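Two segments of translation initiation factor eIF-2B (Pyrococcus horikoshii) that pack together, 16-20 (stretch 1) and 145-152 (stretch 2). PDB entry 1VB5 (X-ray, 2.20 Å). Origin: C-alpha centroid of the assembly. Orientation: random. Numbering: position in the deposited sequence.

Stretch 1 16-20: ERIKG
Stretch 2 (145-152) PDYEGLHL

A short irregular segment packing against the start of a helix, centred on one aliphatic side chain, with a single hydrogen bond at one end and an electrostatic approach at the other, illustrates how a small contact, here 331 Å² summed over both sides, can combine several weak forces. The second stretch enters through a cis peptide bond before Pro 145, passes Tyr 147 at phi/psi 56/44, and is helical by Gly 149, with Leu 150 N hydrogen-bonded to Tyr 147 O at 3.1 Å. The register sets CA of Ile 18 4.8 Å from CA of Glu 148, and CA of Arg 17 6.8 Å from CA of Asp 146, so contacts advance in the same order along both chains.

Ile 18 gives the most surface. Its CA-to-CB bond points sideways, yet with chi1 and chi2 both m its methyls meet a shared surface: CG2 lies 3.4 Å from CG of His 151, oblique to the ring, and CD1 3.9 Å from O of Asp 146; Glu 148 CB is near both. An aliphatic residue suits this position because two methyls supply carbon surface. Buried Glu 148 (chi1 p) sets CB 3.9 Å from O of Ile 18, while its OE2 is hydrogen-bonded elsewhere in the structure.

The CA-to-CB bond of Lys 19 points away, but its long chain (m, m, t, t) brings NZ back to the edge of the His 151 ring (chi1 t, chi2 51°), donating a hydrogen bond to NE2 at 3.2 Å.

At the other end, the CA-to-CB bonds of Arg 17 (chi1 34°, chi2 -144°, chi3 p) and Asp 146 (chi1 m) each point toward the opposite stretch. NH1 of Arg 17 is 4.5 Å from OD1 of Asp 146, well out of the guanidinium plane: opposite charges without a salt bridge.

Glu 16 OE2 steadies the loop, accepting from N of Ile 18 and N of Lys 19, each at 2.9 Å.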

ATOM      1  N   GLU B  16      20.693  -7.952   3.893  1.00 40.26           N
ATOM      2  CA  GLU B  16      19.633  -8.915   3.613  1.00 42.73           C
ATOM      3  C   GLU B  16      18.297  -8.171   3.597  1.00 46.57           C
ATOM      4  O   GLU B  16      18.050  -7.329   4.463  1.00 48.38           O
ATOM      5  CB  GLU B  16      19.598  -9.994   4.699  1.00 39.84           C
ATOM      6  CG  GLU B  16      18.418 -10.952   4.608  1.00 38.29           C
ATOM      7  CD  GLU B  16      18.431 -11.788   3.340  1.00 45.99           C
ATOM      8  OE1 GLU B  16      19.462 -12.435   3.059  1.00 52.80           O
ATOM      9  OE2 GLU B  16      17.407 -11.806   2.625  1.00 44.71           O
ATOM     10  N   ARG B  17      17.440  -8.472   2.624  1.00 41.45           N
ATOM     11  CA  ARG B  17      16.140  -7.808   2.553  1.00 42.76           C
ATOM     12  C   ARG B  17      14.956  -8.701   2.225  1.00 39.33           C
ATOM     13  O   ARG B  17      13.814  -8.246   2.248  1.00 43.30           O
ATOM     14  CB  ARG B  17      16.188  -6.636   1.573  1.00 43.03           C
ATOM     15  CG  ARG B  17      17.095  -6.821   0.384  1.00 43.37           C
ATOM     16  CD  ARG B  17      17.725  -5.485   0.067  1.00 49.81           C
ATOM     17  NE  ARG B  17      18.396  -4.958   1.252  1.00 59.62           N
ATOM     18  CZ  ARG B  17      18.834  -3.711   1.383  1.00 65.11           C
ATOM     19  NH1 ARG B  17      18.672  -2.837   0.395  1.00 71.60           N
ATOM     20  NH2 ARG B  17      19.443  -3.340   2.503  1.00 62.22           N
ATOM     21  N   ILE B  18      15.217  -9.966   1.921  1.00 42.37           N
ATOM     22  CA  ILE B  18      14.136 -10.896   1.623  1.00 44.22           C
ATOM     23  C   ILE B  18      13.784 -11.667   2.895  1.00 46.69           C
ATOM     24  O   ILE B  18      12.694 -11.499   3.450  1.00 44.53           O
ATOM     25  CB  ILE B  18      14.534 -11.889   0.510  1.00 46.09           C
ATOM     26  CG1 ILE B  18      14.881 -11.122  -0.771  1.00 41.06           C
ATOM     27  CG2 ILE B  18      13.389 -12.860   0.252  1.00 45.28           C
ATOM     28  CD1 ILE B  18      13.772 -10.210  -1.276  1.00 29.92           C
ATOM     29  N   LYS B  19      14.706 -12.506   3.360  1.00 44.53           N
ATOM     30  CA  LYS B  19      14.478 -13.270   4.582  1.00 47.96           C
ATOM     31  C   LYS B  19      14.306 -12.279   5.734  1.00 50.51           C
ATOM     32  O   LYS B  19      14.977 -11.244   5.776  1.00 54.71           O
ATOM     33  CB  LYS B  19      15.660 -14.204   4.848  1.00 47.24           C
ATOM     34  CG  LYS B  19      15.735 -15.390   3.896  1.00 51.46           C
ATOM     35  CD  LYS B  19      14.520 -16.299   4.059  1.00 56.49           C
ATOM     36  CE  LYS B  19      14.597 -17.523   3.148  1.00 61.76           C
ATOM     37  NZ  LYS B  19      13.406 -18.420   3.289  1.00 52.81           N
ATOM     38  N   GLY B  20      13.411 -12.594   6.667  1.00 46.15           N
ATOM     39  CA  GLY B  20      13.161 -11.687   7.774  1.00 49.72           C
ATOM     40  C   GLY B  20      13.809 -11.988   9.112  1.00 50.07           C
ATOM     41  O   GLY B  20      14.913 -12.526   9.181  1.00 53.20           O
ATOM     42  N   PRO B 145       9.452  -1.986  -1.108  1.00 22.07           N
ATOM     43  CA  PRO B 145      10.067  -1.869  -2.433  1.00 22.95           C
ATOM     44  C   PRO B 145      10.945  -3.052  -2.849  1.00 27.06           C
ATOM     45  O   PRO B 145      11.371  -3.124  -3.999  1.00 23.01           O
ATOM     46  CB  PRO B 145      10.884  -0.600  -2.297  1.00 18.65           C
ATOM     47  CG  PRO B 145      11.463  -0.778  -0.925  1.00 21.99           C
ATOM     48  CD  PRO B 145      10.264  -1.276  -0.102  1.00 18.55           C
ATOM     49  N   ASP B 146      11.217  -3.969  -1.922  1.00 24.10           N
ATOM     50  CA  ASP B 146      12.082  -5.115  -2.219  1.00 26.94           C
ATOM     51  C   ASP B 146      11.346  -6.352  -2.714  1.00 21.83           C
ATOM     52  O   ASP B 146      11.966  -7.326  -3.127  1.00 19.92           O
ATOM     53  CB  ASP B 146      12.907  -5.473  -0.985  1.00 32.58           C
ATOM     54  CG  ASP B 146      13.779  -4.326  -0.531  1.00 35.41           C
ATOM     55  OD1 ASP B 146      14.633  -3.890  -1.334  1.00 34.50           O
ATOM     56  OD2 ASP B 146      13.605  -3.858   0.618  1.00 36.12           O
ATOM     57  N   TYR B 147      10.022  -6.310  -2.652  1.00 19.59           N
ATOM     58  CA  TYR B 147       9.192  -7.410  -3.122  1.00 20.03           C
ATOM     59  C   TYR B 147       9.474  -8.770  -2.485  1.00 19.98           C
ATOM     60  O   TYR B 147       9.518  -9.786  -3.175  1.00 19.82           O
ATOM     61  CB  TYR B 147       9.302  -7.513  -4.647  1.00 21.36           C
ATOM     62  CG  TYR B 147       8.899  -6.240  -5.363  1.00 30.51           C
ATOM     63  CD1 TYR B 147       9.757  -5.627  -6.274  1.00 33.86           C
ATOM     64  CD2 TYR B 147       7.673  -5.629  -5.101  1.00 32.81           C
ATOM     65  CE1 TYR B 147       9.406  -4.435  -6.901  1.00 35.39           C
ATOM     66  CE2 TYR B 147       7.311  -4.442  -5.720  1.00 27.42           C
ATOM     67  CZ  TYR B 147       8.179  -3.850  -6.619  1.00 37.60           C
ATOM     68  OH  TYR B 147       7.820  -2.673  -7.237  1.00 38.84           O
ATOM     69  N   GLU B 148       9.649  -8.796  -1.167  1.00 22.95           N
ATOM     70  CA  GLU B 148       9.897 -10.056  -0.474  1.00 21.37           C
ATOM     71  C   GLU B 148       8.628 -10.907  -0.585  1.00 22.27           C
ATOM     72  O   GLU B 148       8.651 -12.120  -0.361  1.00 20.61           O
ATOM     73  CB  GLU B 148      10.237  -9.806   1.001  1.00 21.76           C
ATOM     74  CG  GLU B 148       9.114  -9.150   1.803  1.00 21.62           C
ATOM     75  CD  GLU B 148       9.184  -7.622   1.812  1.00 31.54           C
ATOM     76  OE1 GLU B 148       9.802  -7.024   0.895  1.00 23.71           O
ATOM     77  OE2 GLU B 148       8.605  -7.019   2.742  1.00 22.88           O
ATOM     78  N   GLY B 149       7.518 -10.264  -0.937  1.00 20.83           N
ATOM     79  CA  GLY B 149       6.264 -10.983  -1.072  1.00 13.74           C
ATOM     80  C   GLY B 149       6.322 -11.997  -2.202  1.00 23.17           C
ATOM     81  O   GLY B 149       5.653 -13.032  -2.158  1.00 17.00           O
ATOM     82  N   LEU B 150       7.117 -11.699  -3.223  1.00 18.57           N
ATOM     83  CA  LEU B 150       7.239 -12.611  -4.348  1.00 23.70           C
ATOM     84  C   LEU B 150       8.011 -13.838  -3.888  1.00 24.73           C
ATOM     85  O   LEU B 150       7.824 -14.925  -4.422  1.00 26.65           O
ATOM     86  CB  LEU B 150       7.938 -11.928  -5.532  1.00 19.09           C
ATOM     87  CG  LEU B 150       7.127 -10.777  -6.141  1.00 23.13           C
ATOM     88  CD1 LEU B 150       7.920 -10.112  -7.267  1.00 28.74           C
ATOM     89  CD2 LEU B 150       5.797 -11.317  -6.668  1.00 24.10           C
ATOM     90  N   HIS B 151       8.875 -13.666  -2.894  1.00 21.40           N
ATOM     91  CA  HIS B 151       9.611 -14.805  -2.366  1.00 19.85           C
ATOM     92  C   HIS B 151       8.588 -15.753  -1.718  1.00 20.02           C
ATOM     93  O   HIS B 151       8.686 -16.969  -1.850  1.00 21.37           O
ATOM     94  CB  HIS B 151      10.639 -14.346  -1.331  1.00 21.54           C
ATOM     95  CG  HIS B 151      11.316 -15.473  -0.612  1.00 27.50           C
ATOM     96  ND1 HIS B 151      11.901 -16.533  -1.272  1.00 29.20           N
ATOM     97  CD2 HIS B 151      11.494 -15.709   0.709  1.00 28.35           C
ATOM     98  CE1 HIS B 151      12.408 -17.373  -0.388  1.00 32.33           C
ATOM     99  NE2 HIS B 151      12.175 -16.896   0.821  1.00 33.38           N
ATOM    100  N   LEU B 152       7.595 -15.186  -1.034  1.00 21.30           N
ATOM    101  CA  LEU B 152       6.552 -15.988  -0.397  1.00 18.90           C
ATOM    102  C   LEU B 152       5.796 -16.763  -1.482  1.00 21.79           C
ATOM    103  O   LEU B 152       5.507 -17.952  -1.324  1.00 26.91           O
ATOM    104  CB  LEU B 152       5.560 -15.090   0.351  1.00 18.57           C
ATOM    105  CG  LEU B 152       4.684 -15.653   1.482  1.00 26.17           C
ATOM    106  CD1 LEU B 152       3.332 -14.932   1.467  1.00 19.46           C
ATOM    107  CD2 LEU B 152       4.478 -17.143   1.348  1.00 17.43           C
TER